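Local coordinates for methanol--corrinoid protein co-methyltransferase (Methanosarcina barkeri, PDB 2I2X) that transfers the methyl group of methanol to the cob(I)amide carried by its partner MtaC, using zinc, in the methanol pathway of methanogenesis, at residues M91-A102 and L122-R130; Y143-E151 and L198-K209. One frame throughout, in Å; residues are numbered along the deposited sequence.

How the contacts relate
Contact 1 and contact 2 are neighbours on the outside of the TIM barrel, their centres about 12 Å apart, and follow one another along the chain. Strand 119-126 lies in the parallel sheet; helix 95-116 packs on it in contact 1, and the next helix, 143-155, packs beside helix 181-210 in contact 2. The two touch directly: Gly127 O lies 3.6 Å from Phe146 CE1, and Arg130 NH1 3.3 Å from Ile199 CG2. Contact 1 reaches nearer the active site, the Gly127 position being about 5 Å from the corrinoid and about 7 Å from the side chain of zinc ligand Glu164. The Phe146 side chain is about 9 Å from the corrinoid and from that of Glu164.

Contact 1 of 2, residues M91-A102 and L122-R130; sequences MSNNPSWGAEVA and LRHTIGDIR
Ser92 OG sits between two polar partners: it accepts a hydrogen bond from Gly127 N at 2.8 Å, with an N-H...O angle of 155°, and is also hydrogen-bonded to His87 ND1. Its first torsion, -70°, sets OG beside the backbone N and anti to the carbonyl carbon, where the N-H of Gly127 meets it. On the same serine, CB rests 3.6 Å from Ile129 CG2. Asn93 slides past this isoleucine in the opposite direction, its OD1 3.6 Å from Ile129 CB, while its ND2 is hydrogen-bonded to Gln89. Farther back, helix segment 95-102 runs nearly antiparallel to strand segment 122-126, as expected for a helix packed on its neighbouring strands in a TIM barrel. Here the His124 ring reaches to the helix: Ala102 CB lies over one face, 4.0 Å from the ring centroid in a CH-pi contact, and Val101 CG1 comes to the edge. Gly98 O is 3.5 Å from His124 NE2. Leu122 CD2 extends the packing to Ala102 O. The contact is thus pinned by a buried hydroxyl at one end and by apolar packing along the strand, which probably helps to fix the backbone of Gly127 close to the corrinoid.

Contact 2 of 2, residues Y143-E151 and L198-K209; sequences YSVFLEAFE and LIWTDISKIAKK
Phe150 and Ile203 pack tightly where two helices of the TIM barrel's outer layer, 143-155 and 181-210, run side by side in the same general direction, their segment axes 34° apart. Ile203 CG1 stands over the centre of the Phe150 ring, 3.7 Å from the centroid in a CH-pi contact, and CD1 reaches CZ at 3.5 Å. Beside it Phe146 CE2 meets Ile199 CG2, and both phenylalanines also pack on strands 119-126 and 160-163. Ile206 continues the seam, its CG2 3.4 Å from Glu151 CB and its CD1 against Leu147 CB and O. The solvent side is looser: there the extended chain of Lys209, an exposed residue, brings NZ to the syn lone pair of Glu151 OE1 in a long salt bridge of 3.3 Å. At the start of helix 143-155, Tyr143, with CG anti to the backbone N (chi1 -164°), reaches across to Leu198 and Asp202. A phenylalanine in its place lacks the hydroxyl and would probably leave Asp202 OD2 without this donor. That bond, from Tyr143 OH to Asp202 OD2 at 2.5 Å, meets the carboxylate on its anti side, with ring and carboxylate planes 70° apart.

Contact 1 of 2, residues M91-A102 and L122-R130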
loop_
_atom_site.group_PDB
_atom_site.type_symbol
_atom_site.label_atom_id
_atom_site.label_comp_id
_atom_site.label_asym_id
_atom_site.label_seq_id
_atom_site.Cartn_x
_atom_site.Cartn_y
_atom_site.Cartn_z
ATOM N N MET A 91 -4.291 -18.118 18.350
ATOM C CA MET A 91 -2.878 -18.206 18.739
ATOM C C MET A 91 -2.652 -17.918 20.219
ATOM O O MET A 91 -1.604 -18.262 20.781
ATOM C CB MET A 91 -2.037 -17.243 17.915
ATOM C CG MET A 91 -1.868 -17.687 16.477
ATOM S SD MET A 91 -1.332 -16.372 15.384
ATOM C CE MET A 91 0.304 -16.004 16.045
ATOM N N SER A 92 -3.627 -17.256 20.829
ATOM C CA SER A 92 -3.507 -16.855 22.209
ATOM C C SER A 92 -4.264 -17.822 23.105
ATOM O O SER A 92 -3.781 -18.157 24.178
ATOM C CB SER A 92 -4.040 -15.435 22.401
ATOM O OG SER A 92 -3.192 -14.503 21.791
ATOM N N ASN A 93 -5.443 -18.254 22.645
ATOM C CA ASN A 93 -6.273 -19.244 23.336
ATOM C C ASN A 93 -5.624 -20.612 23.434
ATOM O O ASN A 93 -5.879 -21.349 24.377
ATOM C CB ASN A 93 -7.659 -19.341 22.703
ATOM C CG ASN A 93 -8.537 -18.136 23.040
ATOM O OD1 ASN A 93 -8.747 -17.810 24.212
ATOM N ND2 ASN A 93 -9.031 -17.454 22.012
ATOM N N ASN A 94 -4.760 -20.924 22.472
ATOM C CA ASN A 94 -3.901 -22.107 22.518
ATOM C C ASN A 94 -2.467 -21.631 22.534
ATOM O O ASN A 94 -1.847 -21.472 21.470
ATOM C CB ASN A 94 -4.138 -23.004 21.304
ATOM C CG ASN A 94 -5.614 -23.260 21.052
ATOM O OD1 ASN A 94 -6.246 -24.068 21.747
ATOM N ND2 ASN A 94 -6.185 -22.558 20.066
ATOM N N PRO A 95 -1.925 -21.382 23.733
ATOM C CA PRO A 95 -0.567 -20.812 23.815
ATOM C C PRO A 95 0.492 -21.421 22.864
ATOM O O PRO A 95 1.316 -20.687 22.318
ATOM C CB PRO A 95 -0.185 -21.016 25.286
ATOM C CG PRO A 95 -1.506 -20.974 25.998
ATOM C CD PRO A 95 -2.523 -21.587 25.065
ATOM N N SER A 96 0.469 -22.730 22.658
ATOM C CA SER A 96 1.519 -23.385 21.874
ATOM C C SER A 96 1.436 -22.989 20.371
ATOM O O SER A 96 2.424 -23.027 19.663
ATOM C CB SER A 96 1.484 -24.907 22.072
ATOM O OG SER A 96 0.299 -25.469 21.492
ATOM N N TRP A 97 0.255 -22.591 19.915
ATOM C CA TRP A 97 0.096 -22.054 18.559
ATOM C C TRP A 97 0.942 -20.794 18.339
ATOM O O TRP A 97 1.778 -20.734 17.433
ATOM C CB TRP A 97 -1.368 -21.757 18.267
ATOM C CG TRP A 97 -2.214 -22.976 17.970
ATOM C CD1 TRP A 97 -2.224 -24.172 18.648
ATOM C CD2 TRP A 97 -3.196 -23.095 16.937
ATOM N NE1 TRP A 97 -3.126 -25.025 18.080
ATOM C CE2 TRP A 97 -3.741 -24.393 17.029
ATOM C CE3 TRP A 97 -3.650 -22.238 15.920
ATOM C CZ2 TRP A 97 -4.729 -24.856 16.145
ATOM C CZ3 TRP A 97 -4.644 -22.701 15.046
ATOM C CH2 TRP A 97 -5.162 -24.003 15.163
ATOM N N GLY A 98 0.737 -19.793 19.173
ATOM C CA GLY A 98 1.569 -18.612 19.131
ATOM C C GLY A 98 3.039 -18.941 19.291
ATOM O O GLY A 98 3.875 -18.369 18.595
ATOM N N ALA A 99 3.369 -19.867 20.192
ATOM C CA ALA A 99 4.774 -20.250 20.388
ATOM C C ALA A 99 5.395 -20.785 19.091
ATOM O O ALA A 99 6.534 -20.484 18.760
ATOM C CB ALA A 99 4.891 -21.284 21.482
ATOM N N GLU A 100 4.629 -21.580 18.364
ATOM C CA GLU A 100 5.165 -22.269 17.226
ATOM C C GLU A 100 5.260 -21.351 16.018
ATOM O O GLU A 100 6.192 -21.470 15.226
ATOM C CB GLU A 100 4.356 -23.523 16.917
ATOM C CG GLU A 100 4.700 -24.678 17.825
ATOM C CD GLU A 100 3.849 -25.906 17.546
ATOM O OE1 GLU A 100 3.827 -26.394 16.380
ATOM O OE2 GLU A 100 3.205 -26.388 18.507
ATOM N N VAL A 101 4.322 -20.425 15.890
ATOM C CA VAL A 101 4.502 -19.361 14.919
ATOM C C VAL A 101 5.772 -18.562 15.258
ATOM O O VAL A 101 6.596 -18.284 14.385
ATOM C CB VAL A 101 3.270 -18.443 14.826
ATOM C CG1 VAL A 101 3.566 -17.231 13.934
ATOM C CG2 VAL A 101 2.049 -19.223 14.326
ATOM N N ALA A 102 5.945 -18.239 16.533
ATOM C CA ALA A 102 7.114 -17.478 16.966
ATOM C C ALA A 102 8.361 -18.212 16.539
ATOM O O ALA A 102 9.313 -17.609 16.050
ATOM C CB ALA A 102 7.113 -17.279 18.488
ATOM N N LEU A 122 11.755 -9.681 16.745
ATOM C CA LEU A 122 10.413 -10.151 16.550
ATOM C C LEU A 122 9.488 -9.731 17.713
ATOM O O LEU A 122 9.766 -9.973 18.870
ATOM C CB LEU A 122 10.431 -11.669 16.353
ATOM C CG LEU A 122 9.061 -12.346 16.256
ATOM C CD1 LEU A 122 8.308 -11.860 15.028
ATOM C CD2 LEU A 122 9.179 -13.862 16.290
ATOM N N ARG A 123 8.384 -9.097 17.387
ATOM C CA ARG A 123 7.444 -8.700 18.390
ATOM C C ARG A 123 6.204 -9.530 18.216
ATOM O O ARG A 123 5.679 -9.630 17.096
ATOM C CB ARG A 123 7.093 -7.256 18.200
ATOM C CG ARG A 123 5.982 -6.763 19.091
ATOM C CD ARG A 123 5.742 -5.340 18.669
ATOM N NE ARG A 123 5.513 -4.496 19.794
ATOM C CZ ARG A 123 5.981 -3.270 19.930
ATOM N NH1 ARG A 123 6.727 -2.692 19.003
ATOM N NH2 ARG A 123 5.680 -2.618 21.036
ATOM N N HIS A 124 5.760 -10.129 19.321
ATOM C CA HIS A 124 4.507 -10.830 19.378
ATOM C C HIS A 124 3.598 -10.055 20.286
ATOM O O HIS A 124 3.983 -9.689 21.394
ATOM C CB HIS A 124 4.698 -12.243 19.928
ATOM C CG HIS A 124 4.679 -13.301 18.871
ATOM N ND1 HIS A 124 5.367 -13.179 17.677
ATOM C CD2 HIS A 124 4.035 -14.486 18.814
ATOM C CE1 HIS A 124 5.161 -14.256 16.942
ATOM N NE2 HIS A 124 4.341 -15.054 17.600
ATOM N N THR A 125 2.392 -9.807 19.796
ATOM C CA THR A 125 1.343 -9.119 20.521
ATOM C C THR A 125 0.230 -10.138 20.813
ATOM O O THR A 125 -0.569 -10.499 19.922
ATOM C CB THR A 125 0.800 -7.959 19.669
ATOM O OG1 THR A 125 1.859 -7.047 19.412
ATOM C CG2 THR A 125 -0.378 -7.218 20.365
ATOM N N ILE A 126 0.196 -10.606 22.070
ATOM C CA ILE A 126 -0.769 -11.582 22.530
ATOM C C ILE A 126 -2.144 -10.935 22.402
ATOM O O ILE A 126 -2.279 -9.716 22.517
ATOM C CB ILE A 126 -0.409 -12.001 23.987
ATOM C CG1 ILE A 126 0.745 -13.020 23.994
ATOM C CG2 ILE A 126 -1.609 -12.638 24.764
ATOM C CD1 ILE A 126 1.970 -12.655 23.169
ATOM N N GLY A 127 -3.158 -11.732 22.094
ATOM C CA GLY A 127 -4.537 -11.246 22.195
ATOM C C GLY A 127 -5.095 -11.145 23.622
ATOM O O GLY A 127 -4.868 -12.030 24.452
ATOM N N ASP A 128 -5.829 -10.072 23.920
ATOM C CA ASP A 128 -6.490 -9.987 25.220
ATOM C C ASP A 128 -7.683 -10.893 25.188
ATOM O O ASP A 128 -8.769 -10.495 24.792
ATOM C CB ASP A 128 -6.901 -8.564 25.625
ATOM C CG ASP A 128 -7.105 -8.431 27.155
ATOM O OD1 ASP A 128 -7.367 -9.476 27.798
ATOM O OD2 ASP A 128 -7.018 -7.300 27.701
ATOM N N ILE A 129 -7.457 -12.132 25.595
ATOM C CA ILE A 129 -8.475 -13.166 25.530
ATOM C C ILE A 129 -9.407 -13.199 26.768
ATOM O O ILE A 129 -10.329 -14.013 26.818
ATOM C CB ILE A 129 -7.818 -14.549 25.331
ATOM C CG1 ILE A 129 -6.858 -14.881 26.492
ATOM C CG2 ILE A 129 -7.102 -14.595 24.034
ATOM C CD1 ILE A 129 -6.395 -16.345 26.543
ATOM N N ARG A 130 -9.184 -12.315 27.744
ATOM C CA ARG A 130 -9.950 -12.316 29.007
ATOM C C ARG A 130 -11.394 -11.803 28.846
ATOM O O ARG A 130 -11.796 -10.820 29.458
ATOM C CB ARG A 130 -9.210 -11.511 30.083
ATOM C CG ARG A 130 -7.785 -11.990 30.375
ATOM C CD ARG A 130 -7.009 -10.988 31.223
ATOM N NE ARG A 130 -6.972 -9.654 30.617
ATOM C CZ ARG A 130 -6.872 -8.508 31.285
ATOM N NH1 ARG A 130 -6.795 -8.485 32.627
ATOM N NH2 ARG A 130 -6.862 -7.366 30.606
#

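Contact 2 of 2, residues Y143-E151 and L198-K209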
loop_
_atom_site.group_PDB
_atom_site.type_symbol
_atom_site.label_atom_id
_atom_site.label_comp_id
_atom_site.label_asym_id
_atom_site.label_seq_id
_atom_site.Cartn_x
_atom_site.Cartn_y
_atom_site.Cartn_z
ATOM N N TYR A 143 -7.315 -15.977 32.652
ATOM C CA TYR A 143 -6.122 -15.197 33.029
ATOM C C TYR A 143 -4.823 -15.985 32.898
ATOM O O TYR A 143 -3.826 -15.462 32.374
ATOM C CB TYR A 143 -6.228 -14.614 34.451
ATOM C CG TYR A 143 -5.216 -13.520 34.722
ATOM C CD1 TYR A 143 -5.452 -12.216 34.302
ATOM C CD2 TYR A 143 -4.009 -13.789 35.382
ATOM C CE1 TYR A 143 -4.510 -11.203 34.521
ATOM C CE2 TYR A 143 -3.057 -12.781 35.600
ATOM C CZ TYR A 143 -3.319 -11.485 35.174
ATOM O OH TYR A 143 -2.408 -10.461 35.389
ATOM N N SER A 144 -4.829 -17.231 33.371
ATOM C CA SER A 144 -3.601 -18.023 33.410
ATOM C C SER A 144 -3.197 -18.427 32.004
ATOM O O SER A 144 -2.002 -18.561 31.704
ATOM C CB SER A 144 -3.759 -19.265 34.286
ATOM O OG SER A 144 -4.773 -20.122 33.797
ATOM N N VAL A 145 -4.200 -18.615 31.152
ATOM C CA VAL A 145 -3.956 -18.933 29.752
ATOM C C VAL A 145 -3.272 -17.717 29.093
ATOM O O VAL A 145 -2.267 -17.854 28.411
ATOM C CB VAL A 145 -5.263 -19.333 29.027
ATOM C CG1 VAL A 145 -5.008 -19.672 27.557
ATOM C CG2 VAL A 145 -5.911 -20.533 29.714
ATOM N N PHE A 146 -3.823 -16.534 29.372
ATOM C CA PHE A 146 -3.306 -15.255 28.935
ATOM C C PHE A 146 -1.797 -15.168 29.184
ATOM O O PHE A 146 -1.015 -14.908 28.260
ATOM C CB PHE A 146 -4.070 -14.162 29.680
ATOM C CG PHE A 146 -3.703 -12.756 29.292
ATOM C CD1 PHE A 146 -3.728 -12.345 27.964
ATOM C CD2 PHE A 146 -3.371 -11.830 30.274
ATOM C CE1 PHE A 146 -3.418 -11.039 27.624
ATOM C CE2 PHE A 146 -3.063 -10.517 29.938
ATOM C CZ PHE A 146 -3.084 -10.121 28.609
ATOM N N LEU A 147 -1.400 -15.409 30.430
ATOM C CA LEU A 147 0.018 -15.421 30.826
ATOM C C LEU A 147 0.846 -16.475 30.104
ATOM O O LEU A 147 1.995 -16.204 29.735
ATOM C CB LEU A 147 0.165 -15.616 32.340
ATOM C CG LEU A 147 -0.383 -14.527 33.266
ATOM C CD1 LEU A 147 0.108 -14.779 34.714
ATOM C CD2 LEU A 147 -0.044 -13.087 32.791
ATOM N N GLU A 148 0.278 -17.674 29.933
ATOM C CA GLU A 148 0.948 -18.767 29.237
ATOM C C GLU A 148 1.264 -18.355 27.804
ATOM O O GLU A 148 2.284 -18.763 27.250
ATOM C CB GLU A 148 0.064 -20.010 29.173
ATOM C CG GLU A 148 -0.053 -20.815 30.433
ATOM C CD GLU A 148 -1.007 -22.014 30.288
ATOM O OE1 GLU A 148 -0.894 -22.763 29.282
ATOM O OE2 GLU A 148 -1.855 -22.210 31.195
ATOM N N ALA A 149 0.383 -17.565 27.196
ATOM C CA ALA A 149 0.653 -17.096 25.853
ATOM C C ALA A 149 1.929 -16.230 25.828
ATOM O O ALA A 149 2.809 -16.441 24.974
ATOM C CB ALA A 149 -0.544 -16.373 25.255
ATOM N N PHE A 150 2.041 -15.297 26.773
ATOM C CA PHE A 150 3.214 -14.441 26.822
ATOM C C PHE A 150 4.436 -15.300 27.052
ATOM O O PHE A 150 5.427 -15.150 26.365
ATOM C CB PHE A 150 3.137 -13.372 27.923
ATOM C CG PHE A 150 2.220 -12.232 27.618
ATOM C CD1 PHE A 150 2.648 -11.155 26.827
ATOM C CD2 PHE A 150 0.929 -12.199 28.161
ATOM C CE1 PHE A 150 1.804 -10.084 26.547
ATOM C CE2 PHE A 150 0.059 -11.119 27.881
ATOM C CZ PHE A 150 0.506 -10.064 27.060
ATOM N N GLU A 151 4.393 -16.214 28.002
ATOM C CA GLU A 151 5.652 -16.874 28.288
ATOM C C GLU A 151 6.083 -17.936 27.262
ATOM O O GLU A 151 7.273 -18.133 27.028
ATOM C CB GLU A 151 5.746 -17.313 29.743
ATOM C CG GLU A 151 5.727 -18.756 30.029
ATOM C CD GLU A 151 5.857 -18.991 31.544
ATOM O OE1 GLU A 151 7.009 -19.013 32.061
ATOM O OE2 GLU A 151 4.799 -19.133 32.203
ATOM N N LEU A 198 -2.205 -4.560 36.879
ATOM C CA LEU A 198 -2.277 -5.999 37.124
ATOM C C LEU A 198 -1.450 -6.710 36.072
ATOM O O LEU A 198 -0.432 -7.353 36.364
ATOM C CB LEU A 198 -3.726 -6.488 37.002
ATOM C CG LEU A 198 -4.327 -7.723 37.709
ATOM C CD1 LEU A 198 -5.262 -8.457 36.755
ATOM C CD2 LEU A 198 -3.322 -8.702 38.312
ATOM N N ILE A 199 -1.873 -6.564 34.826
ATOM C CA ILE A 199 -1.280 -7.334 33.736
ATOM C C ILE A 199 0.200 -7.031 33.476
ATOM O O ILE A 199 0.993 -7.953 33.252
ATOM C CB ILE A 199 -2.131 -7.211 32.470
ATOM C CG1 ILE A 199 -2.175 -5.756 31.996
ATOM C CG2 ILE A 199 -3.545 -7.721 32.763
ATOM C CD1 ILE A 199 -2.881 -5.578 30.695
ATOM N N TRP A 200 0.586 -5.758 33.550
ATOM C CA TRP A 200 1.972 -5.407 33.232
ATOM C C TRP A 200 2.997 -5.830 34.293
ATOM O O TRP A 200 4.165 -6.042 33.984
ATOM C CB TRP A 200 2.104 -3.947 32.760
ATOM C CG TRP A 200 1.596 -3.863 31.315
ATOM C CD1 TRP A 200 0.362 -3.412 30.889
ATOM C CD2 TRP A 200 2.278 -4.339 30.143
ATOM N NE1 TRP A 200 0.253 -3.569 29.525
ATOM C CE2 TRP A 200 1.411 -4.133 29.043
ATOM C CE3 TRP A 200 3.545 -4.894 29.915
ATOM C CZ2 TRP A 200 1.775 -4.462 27.729
ATOM C CZ3 TRP A 200 3.916 -5.218 28.592
ATOM C CH2 TRP A 200 3.030 -5.001 27.525
ATOM N N THR A 201 2.541 -5.994 35.536
ATOM C CA THR A 201 3.374 -6.530 36.579
ATOM C C THR A 201 3.686 -7.971 36.243
ATOM O O THR A 201 4.835 -8.394 36.281
ATOM C CB THR A 201 2.640 -6.434 37.916
ATOM O OG1 THR A 201 2.436 -5.040 38.215
ATOM C CG2 THR A 201 3.439 -7.137 39.054
ATOM N N ASP A 202 2.667 -8.732 35.900
ATOM C CA ASP A 202 2.886 -10.094 35.507
ATOM C C ASP A 202 3.665 -10.215 34.197
ATOM O O ASP A 202 4.576 -11.061 34.116
ATOM C CB ASP A 202 1.563 -10.811 35.393
ATOM C CG ASP A 202 0.896 -11.017 36.730
ATOM O OD1 ASP A 202 1.596 -11.040 37.783
ATOM O OD2 ASP A 202 -0.345 -11.147 36.721
ATOM N N ILE A 203 3.337 -9.383 33.188
ATOM C CA ILE A 203 4.029 -9.468 31.879
ATOM C C ILE A 203 5.531 -9.245 32.034
ATOM O O ILE A 203 6.322 -10.024 31.528
ATOM C CB ILE A 203 3.439 -8.558 30.784
ATOM C CG1 ILE A 203 2.059 -9.076 30.372
ATOM C CG2 ILE A 203 4.350 -8.568 29.576
ATOM C CD1 ILE A 203 1.064 -8.016 29.889
ATOM N N SER A 204 5.901 -8.210 32.778
ATOM C CA SER A 204 7.304 -7.882 33.047
ATOM C C SER A 204 8.071 -8.993 33.786
ATOM O O SER A 204 9.196 -9.352 33.414
ATOM C CB SER A 204 7.365 -6.589 33.834
ATOM O OG SER A 204 6.808 -5.527 33.068
ATOM N N LYS A 205 7.440 -9.542 34.826
ATOM C CA LYS A 205 7.952 -10.723 35.526
ATOM C C LYS A 205 8.341 -11.838 34.512
ATOM O O LYS A 205 9.437 -12.434 34.577
ATOM C CB LYS A 205 6.871 -11.208 36.479
ATOM C CG LYS A 205 7.369 -11.670 37.790
ATOM C CD LYS A 205 6.516 -11.080 38.927
ATOM C CE LYS A 205 5.292 -11.952 39.282
ATOM N NZ LYS A 205 4.626 -11.439 40.536
ATOM N N ILE A 206 7.452 -12.096 33.564
ATOM C CA ILE A 206 7.708 -13.101 32.536
ATOM C C ILE A 206 8.857 -12.724 31.598
ATOM O O ILE A 206 9.704 -13.568 31.264
ATOM C CB ILE A 206 6.431 -13.413 31.751
ATOM C CG1 ILE A 206 5.471 -14.219 32.646
ATOM C CG2 ILE A 206 6.747 -14.163 30.441
ATOM C CD1 ILE A 206 4.019 -14.135 32.216
ATOM N N ALA A 207 8.904 -11.459 31.204
ATOM C CA ALA A 207 9.974 -10.958 30.354
ATOM C C ALA A 207 11.349 -11.149 31.035
ATOM O O ALA A 207 12.329 -11.621 30.426
ATOM C CB ALA A 207 9.724 -9.479 29.999
ATOM N N LYS A 208 11.402 -10.783 32.308
ATOM C CA LYS A 208 12.610 -10.910 33.070
ATOM C C LYS A 208 13.031 -12.387 33.118
ATOM O O LYS A 208 14.192 -12.713 32.838
ATOM C CB LYS A 208 12.394 -10.321 34.467
ATOM C CG LYS A 208 13.662 -10.143 35.297
ATOM C CD LYS A 208 13.295 -10.015 36.785
ATOM C CE LYS A 208 14.514 -10.134 37.688
ATOM N NZ LYS A 208 14.273 -9.470 39.005
ATOM N N LYS A 209 12.078 -13.269 33.423
ATOM C CA LYS A 209 12.362 -14.698 33.590
ATOM C C LYS A 209 12.872 -15.341 32.306
ATOM O O LYS A 209 13.752 -16.200 32.340
ATOM C CB LYS A 209 11.119 -15.434 34.098
ATOM C CG LYS A 209 11.316 -16.920 34.434
ATOM C CD LYS A 209 9.966 -17.668 34.403
ATOM C CE LYS A 209 10.129 -19.191 34.598
ATOM N NZ LYS A 209 8.784 -19.903 34.662
#